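Local coordinates for Thg1-like uncharacterized protein (Bacillus thuringiensis, PDB 4KGK), which binds GTP and, as a Thg1-like member of the tRNA(His) guanylyltransferase family, probably adds nucleotides to tRNA 5' ends in the 3'-to-5' direction, at the guanosine-5'-triphosphate site and the interface of chains A and B. Coordinates in Å, arbitrary orientation; residue numbers count along the deposited sequence, not the author numbering. Chains: chain A/B, Thg1-like uncharacterized protein.

Contact 1: the guanosine-5'-triphosphate site. Residues chain A 5-6, 9, 16, 99; chain B 28, 131, 146-147. With GTP (guanosine-5'-triphosphate), chain C; MG (magnesium ion), chain D.
One face of the indole of B:Trp146 carries the guanidinium nitrogen NH2 of B:Arg147, lying 3.6 Å above the ring plane and offset toward the rim. The indole meets GTP with its rim, CZ2 standing 3.8 Å from the ribose oxygen O4'. The guanidinium groups of A:Arg16, B:Arg28 and B:Arg131 likewise turn edges to the triphosphate, with O1G, O2A and the gamma-phosphorus PG respectively in plane. This nucleotide pocket, in a Thg1-like protein, is built from both chains, and its GTP and magnesium are only partly occupied.

B:Arg131 makes the firmest grip: NH1 donates to the gamma-phosphate oxygen GTP O2G at 2.8 Å, with that oxygen tilted 28° out of the guanidinium plane. Its CG sits in the crowded position between backbone N and carbonyl carbon (chi1 70°), and a bend at chi3 delivers the head. Extended A:Arg16 adds a weak bond from the other chain to the same oxygen. B:Arg28 forms a longer salt bridge, NH2 to the alpha-phosphate GTP O1A at 3.6 Å. The clustered arginines, with A:Lys99 nearby, would help offset the triphosphate charge.

Guanine lies by helix 4-13 of chain A, where CB of the incompletely modelled A:Lys9 packs 3.9 Å from GTP C6. The magnesium shell is loosely modelled and probably incomplete: MG is bound by GTP O3G at 2.4 Å and by the alpha-beta bridging GTP O3A at 2.5 Å, with GTP O2A at a longer 2.7 Å.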
loop_
_atom_site.group_PDB
_atom_site.type_symbol
_atom_site.label_atom_id
_atom_site.label_comp_id
_atom_site.label_asym_id
_atom_site.label_seq_id
_atom_site.Cartn_x
_atom_site.Cartn_y
_atom_site.Cartn_z
ATOM N N GLY A 5 -10.332 20.000 -6.918
ATOM C CA GLY A 5 -8.918 19.807 -6.662
ATOM C C GLY A 5 -8.690 18.932 -5.446
ATOM O O GLY A 5 -7.745 18.146 -5.401
ATOM N N ASP A 6 -9.564 19.075 -4.455
ATOM C CA ASP A 6 -9.478 18.292 -3.231
ATOM C C ASP A 6 -9.802 16.835 -3.524
ATOM O O ASP A 6 -9.141 15.921 -3.028
ATOM C CB ASP A 6 -10.460 18.831 -2.190
ATOM C CG ASP A 6 -10.330 20.327 -1.983
ATOM O OD1 ASP A 6 -9.186 20.827 -1.959
ATOM O OD2 ASP A 6 -11.375 21.003 -1.848
ATOM N N LYS A 9 -6.888 15.114 -5.623
ATOM C CA LYS A 9 -5.703 14.787 -4.839
ATOM C C LYS A 9 -5.976 13.571 -3.961
ATOM O O LYS A 9 -5.057 12.847 -3.579
ATOM C CB LYS A 9 -5.281 15.982 -3.981
ATOM N N ARG A 16 -0.121 7.114 -2.425
ATOM C CA ARG A 16 1.003 7.877 -1.909
ATOM C C ARG A 16 1.567 7.128 -0.708
ATOM O O ARG A 16 1.388 7.536 0.439
ATOM C CB ARG A 16 0.563 9.282 -1.497
ATOM C CG ARG A 16 1.717 10.225 -1.197
ATOM C CD ARG A 16 1.227 11.525 -0.589
ATOM N NE ARG A 16 2.326 12.453 -0.340
ATOM C CZ ARG A 16 2.723 13.389 -1.198
ATOM N NH1 ARG A 16 2.106 13.525 -2.365
ATOM N NH2 ARG A 16 3.735 14.188 -0.888
ATOM N N LYS A 99 8.203 8.364 -5.160
ATOM C CA LYS A 99 9.119 9.459 -5.456
ATOM C C LYS A 99 10.571 9.007 -5.355
ATOM O O LYS A 99 11.400 9.376 -6.185
ATOM C CB LYS A 99 8.861 10.657 -4.543
ATOM C CG LYS A 99 9.231 11.987 -5.182
ATOM C CD LYS A 99 8.500 13.140 -4.514
ATOM C CE LYS A 99 8.374 14.328 -5.454
ATOM N NZ LYS A 99 9.694 14.742 -6.008
ATOM N N ARG B 28 1.544 10.740 -13.927
ATOM C CA ARG B 28 2.035 12.108 -14.061
ATOM C C ARG B 28 3.534 12.199 -13.799
ATOM O O ARG B 28 4.052 11.606 -12.854
ATOM C CB ARG B 28 1.275 13.068 -13.141
ATOM C CG ARG B 28 1.577 14.535 -13.427
ATOM C CD ARG B 28 0.627 15.473 -12.699
ATOM N NE ARG B 28 0.896 15.532 -11.266
ATOM C CZ ARG B 28 0.171 14.910 -10.344
ATOM N NH1 ARG B 28 -0.876 14.180 -10.701
ATOM N NH2 ARG B 28 0.491 15.022 -9.063
ATOM N N ARG B 131 4.593 9.449 -10.739
ATOM C CA ARG B 131 3.604 8.832 -9.862
ATOM C C ARG B 131 2.442 8.256 -10.661
ATOM O O ARG B 131 2.062 8.793 -11.702
ATOM C CB ARG B 131 3.100 9.829 -8.818
ATOM C CG ARG B 131 2.230 10.942 -9.366
ATOM C CD ARG B 131 2.242 12.136 -8.432
ATOM N NE ARG B 131 3.583 12.700 -8.319
ATOM C CZ ARG B 131 3.922 13.667 -7.474
ATOM N NH1 ARG B 131 3.016 14.182 -6.656
ATOM N NH2 ARG B 131 5.169 14.116 -7.445
ATOM N N TRP B 146 -8.854 19.474 -14.639
ATOM C CA TRP B 146 -8.176 20.026 -13.471
ATOM C C TRP B 146 -6.753 20.468 -13.795
ATOM O O TRP B 146 -6.287 21.494 -13.300
ATOM C CB TRP B 146 -8.182 19.004 -12.330
ATOM C CG TRP B 146 -7.273 19.339 -11.188
ATOM C CD1 TRP B 146 -7.261 20.490 -10.458
ATOM C CD2 TRP B 146 -6.258 18.497 -10.627
ATOM N NE1 TRP B 146 -6.291 20.424 -9.485
ATOM C CE2 TRP B 146 -5.663 19.210 -9.568
ATOM C CE3 TRP B 146 -5.789 17.214 -10.924
ATOM C CZ2 TRP B 146 -4.625 18.682 -8.804
ATOM C CZ3 TRP B 146 -4.761 16.691 -10.162
ATOM C CH2 TRP B 146 -4.189 17.424 -9.116
ATOM N N ARG B 147 -6.066 19.698 -14.631
ATOM C CA ARG B 147 -4.718 20.061 -15.050
ATOM C C ARG B 147 -4.769 21.244 -16.011
ATOM O O ARG B 147 -3.921 22.135 -15.961
ATOM C CB ARG B 147 -4.021 18.876 -15.719
ATOM C CG ARG B 147 -3.952 17.611 -14.871
ATOM C CD ARG B 147 -2.791 17.629 -13.880
ATOM N NE ARG B 147 -3.034 18.499 -12.731
ATOM C CZ ARG B 147 -2.299 19.564 -12.429
ATOM N NH1 ARG B 147 -1.265 19.897 -13.190
ATOM N NH2 ARG B 147 -2.595 20.297 -11.362
HETATM P PG GTP C . 4.786 16.486 -4.359
HETATM O O1G GTP C . 5.314 16.786 -2.976
HETATM O O2G GTP C . 4.390 15.032 -4.421
HETATM O O3G GTP C . 5.844 16.773 -5.402
HETATM O O3B GTP C . 3.476 17.401 -4.583
HETATM P PB GTP C . 3.606 18.983 -4.877
HETATM O O1B GTP C . 4.977 19.446 -4.417
HETATM O O2B GTP C . 2.502 19.754 -4.176
HETATM O O3A GTP C . 3.550 19.110 -6.497
HETATM P PA GTP C . 2.555 18.209 -7.413
HETATM O O1A GTP C . 1.615 17.380 -6.558
HETATM O O2A GTP C . 3.373 17.342 -8.353
HETATM O "O5'" GTP C . 1.662 19.275 -8.232
HETATM C "C5'" GTP C . 0.256 19.134 -8.275
HETATM C "C4'" GTP C . -0.343 20.520 -8.068
HETATM O "O4'" GTP C . -1.557 20.439 -7.349
HETATM C "C3'" GTP C . 0.605 21.377 -7.248
HETATM O "O3'" GTP C . 1.192 22.379 -8.042
HETATM C "C2'" GTP C . -0.230 21.998 -6.149
HETATM O "O2'" GTP C . -0.292 23.396 -6.297
HETATM C "C1'" GTP C . -1.607 21.379 -6.292
HETATM N N9 GTP C . -1.940 20.628 -5.075
HETATM C C8 GTP C . -1.074 19.897 -4.307
HETATM N N7 GTP C . -1.764 19.345 -3.288
HETATM C C5 GTP C . -3.059 19.711 -3.394
HETATM C C6 GTP C . -4.177 19.429 -2.623
HETATM O O6 GTP C . -4.066 18.715 -1.628
HETATM N N1 GTP C . -5.401 19.952 -2.984
HETATM C C2 GTP C . -5.507 20.751 -4.102
HETATM N N2 GTP C . -6.686 21.256 -4.448
HETATM N N3 GTP C . -4.393 21.031 -4.868
HETATM C C4 GTP C . -3.186 20.518 -4.518
HETATM MG MG MG D . 5.719 18.180 -7.353
#

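Contact 2: the interface of chains A and B. Residues chain A 28, 131, 146; chain B 9, 12, 16, 99.
Crossing side chains define this patch of the two-fold interface in the Thg1-like family protein: the carboxylate of B:Glu12, carried on helix 3-13, enters between two arginines from strands 25-31 and 128-134 of chain A. B:Glu12 reaches out with CG anti to its backbone N (chi1 -177°) and runs on extended. A:Arg28 crosses it at about a right angle and A:Arg131 obliquely, so neither guanidinium lies flat against the carboxylate; the planes stand 72° apart for A:Arg28.

The arginines differ in approach. From A:Arg28, NH2 donates to OE1 of B:Glu12 at 2.9 Å almost straight, with OE1 in the guanidinium plane but met from above the plane of the carboxylate. NH2 of A:Arg28 can also hydrogen bond OE2 of B:Glu12 at 3.0 Å. A:Arg131 instead sends NH1 nearly along the C-O axis of B:Glu12 OE2, at 2.5 Å, and that oxygen lies in its guanidinium plane. Chi1 (64°) and a near-extended chi2 bring CD of A:Arg131 over one face of the A:Arg28 guanidinium, 3.5 Å above it toward the rim; the bend at chi3 then turns the head to the carboxylate.

B:Lys9 reinforces the acid from its own helix. Its NZ donates to OE1 of B:Glu12 at 2.8 Å, so this oxygen accepts from more than one donor; the concentration of positive charge would favour an ionised carboxylate. The lysine crosses A:Trp146 at about a right angle, its CE 4.1 Å from the indole CH2. B:Lys99 lies alongside A:Arg131, pointing the same way; both are expected to be positive, and the B:Glu12 carboxylate on the arginine NH1 may partly offset their charge.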
loop_
_atom_site.group_PDB
_atom_site.type_symbol
_atom_site.label_atom_id
_atom_site.label_comp_id
_atom_site.label_asym_id
_atom_site.label_seq_id
_atom_site.Cartn_x
_atom_site.Cartn_y
_atom_site.Cartn_z
ATOM N N ARG A 28 17.043 -0.465 -5.191
ATOM C CA ARG A 28 17.690 -1.152 -6.299
ATOM C C ARG A 28 17.280 -0.550 -7.638
ATOM O O ARG A 28 16.098 -0.332 -7.902
ATOM C CB ARG A 28 17.404 -2.655 -6.271
ATOM C CG ARG A 28 18.292 -3.445 -7.221
ATOM C CD ARG A 28 18.387 -4.914 -6.840
ATOM N NE ARG A 28 17.152 -5.645 -7.109
ATOM C CZ ARG A 28 16.289 -6.024 -6.173
ATOM N NH1 ARG A 28 16.523 -5.746 -4.896
ATOM N NH2 ARG A 28 15.192 -6.688 -6.513
ATOM N N ARG A 131 13.153 0.318 -7.542
ATOM C CA ARG A 131 12.293 -0.121 -6.453
ATOM C C ARG A 131 12.886 0.276 -5.107
ATOM O O ARG A 131 14.100 0.442 -4.978
ATOM C CB ARG A 131 12.065 -1.633 -6.513
ATOM C CG ARG A 131 13.315 -2.465 -6.306
ATOM C CD ARG A 131 13.094 -3.891 -6.774
ATOM N NE ARG A 131 12.892 -3.945 -8.218
ATOM C CZ ARG A 131 12.416 -4.999 -8.870
ATOM N NH1 ARG A 131 12.081 -6.097 -8.208
ATOM N NH2 ARG A 131 12.267 -4.950 -10.188
ATOM N N TRP A 146 23.693 -11.317 -0.328
ATOM C CA TRP A 146 22.802 -11.988 -1.267
ATOM C C TRP A 146 23.081 -11.564 -2.707
ATOM O O TRP A 146 23.130 -12.400 -3.608
ATOM C CB TRP A 146 21.340 -11.713 -0.899
ATOM C CG TRP A 146 20.351 -12.144 -1.940
ATOM C CD1 TRP A 146 20.238 -13.383 -2.498
ATOM C CD2 TRP A 146 19.321 -11.342 -2.531
ATOM N NE1 TRP A 146 19.209 -13.400 -3.408
ATOM C CE2 TRP A 146 18.628 -12.160 -3.446
ATOM C CE3 TRP A 146 18.920 -10.011 -2.380
ATOM C CZ2 TRP A 146 17.557 -11.691 -4.207
ATOM C CZ3 TRP A 146 17.855 -9.547 -3.135
ATOM C CH2 TRP A 146 17.186 -10.386 -4.037
ATOM N N LYS B 9 13.398 -11.496 -0.705
ATOM C CA LYS B 9 12.271 -11.175 -1.574
ATOM C C LYS B 9 11.025 -10.798 -0.783
ATOM O O LYS B 9 10.274 -9.917 -1.193
ATOM C CB LYS B 9 11.970 -12.338 -2.522
ATOM C CG LYS B 9 12.813 -12.329 -3.786
ATOM C CD LYS B 9 12.615 -11.036 -4.560
ATOM C CE LYS B 9 13.506 -10.986 -5.787
ATOM N NZ LYS B 9 13.384 -9.685 -6.500
ATOM N N GLU B 12 11.308 -7.312 0.098
ATOM C CA GLU B 12 11.125 -6.523 -1.110
ATOM C C GLU B 12 9.661 -6.509 -1.528
ATOM O O GLU B 12 9.107 -5.456 -1.842
ATOM C CB GLU B 12 11.992 -7.087 -2.236
ATOM C CG GLU B 12 11.948 -6.297 -3.528
ATOM C CD GLU B 12 12.639 -7.024 -4.664
ATOM O OE1 GLU B 12 13.546 -7.836 -4.384
ATOM O OE2 GLU B 12 12.272 -6.793 -5.834
ATOM N N ARG B 16 5.845 -4.336 -3.101
ATOM C CA ARG B 16 5.457 -4.623 -4.474
ATOM C C ARG B 16 3.949 -4.422 -4.594
ATOM O O ARG B 16 3.170 -5.369 -4.470
ATOM C CB ARG B 16 5.835 -6.051 -4.865
ATOM C CG ARG B 16 5.589 -6.374 -6.333
ATOM C CD ARG B 16 5.886 -7.831 -6.634
ATOM N NE ARG B 16 5.846 -8.107 -8.067
ATOM C CZ ARG B 16 6.886 -7.969 -8.883
ATOM N NH1 ARG B 16 8.055 -7.558 -8.409
ATOM N NH2 ARG B 16 6.761 -8.243 -10.174
ATOM N N LYS B 99 7.139 0.231 -10.536
ATOM C CA LYS B 99 7.726 0.006 -11.851
ATOM C C LYS B 99 7.262 1.038 -12.871
ATOM O O LYS B 99 8.081 1.716 -13.487
ATOM C CB LYS B 99 7.411 -1.406 -12.349
ATOM C CG LYS B 99 8.456 -1.972 -13.291
ATOM C CD LYS B 99 8.877 -3.365 -12.851
ATOM C CE LYS B 99 10.139 -3.813 -13.569
ATOM N NZ LYS B 99 10.657 -5.099 -13.027
#

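The C-alpha centres of contact 1 and contact 2 lie about 25 Å apart, yet both use the same residue positions with the chains exchanged. Arg28, Arg131 and Trp146 come from chain B in contact 1 and from chain A in contact 2, while Lys9, Arg16 and Lys99 come from the opposite chain each time. The paired arginines that face the triphosphate in one thus hold a glutamate of the partner in the other, which suggests that carboxylate and phosphate may compete for them. If this interface of the four-copy assembly persists in solution, nucleotide binding and chain association may be linked, since both chains line the site.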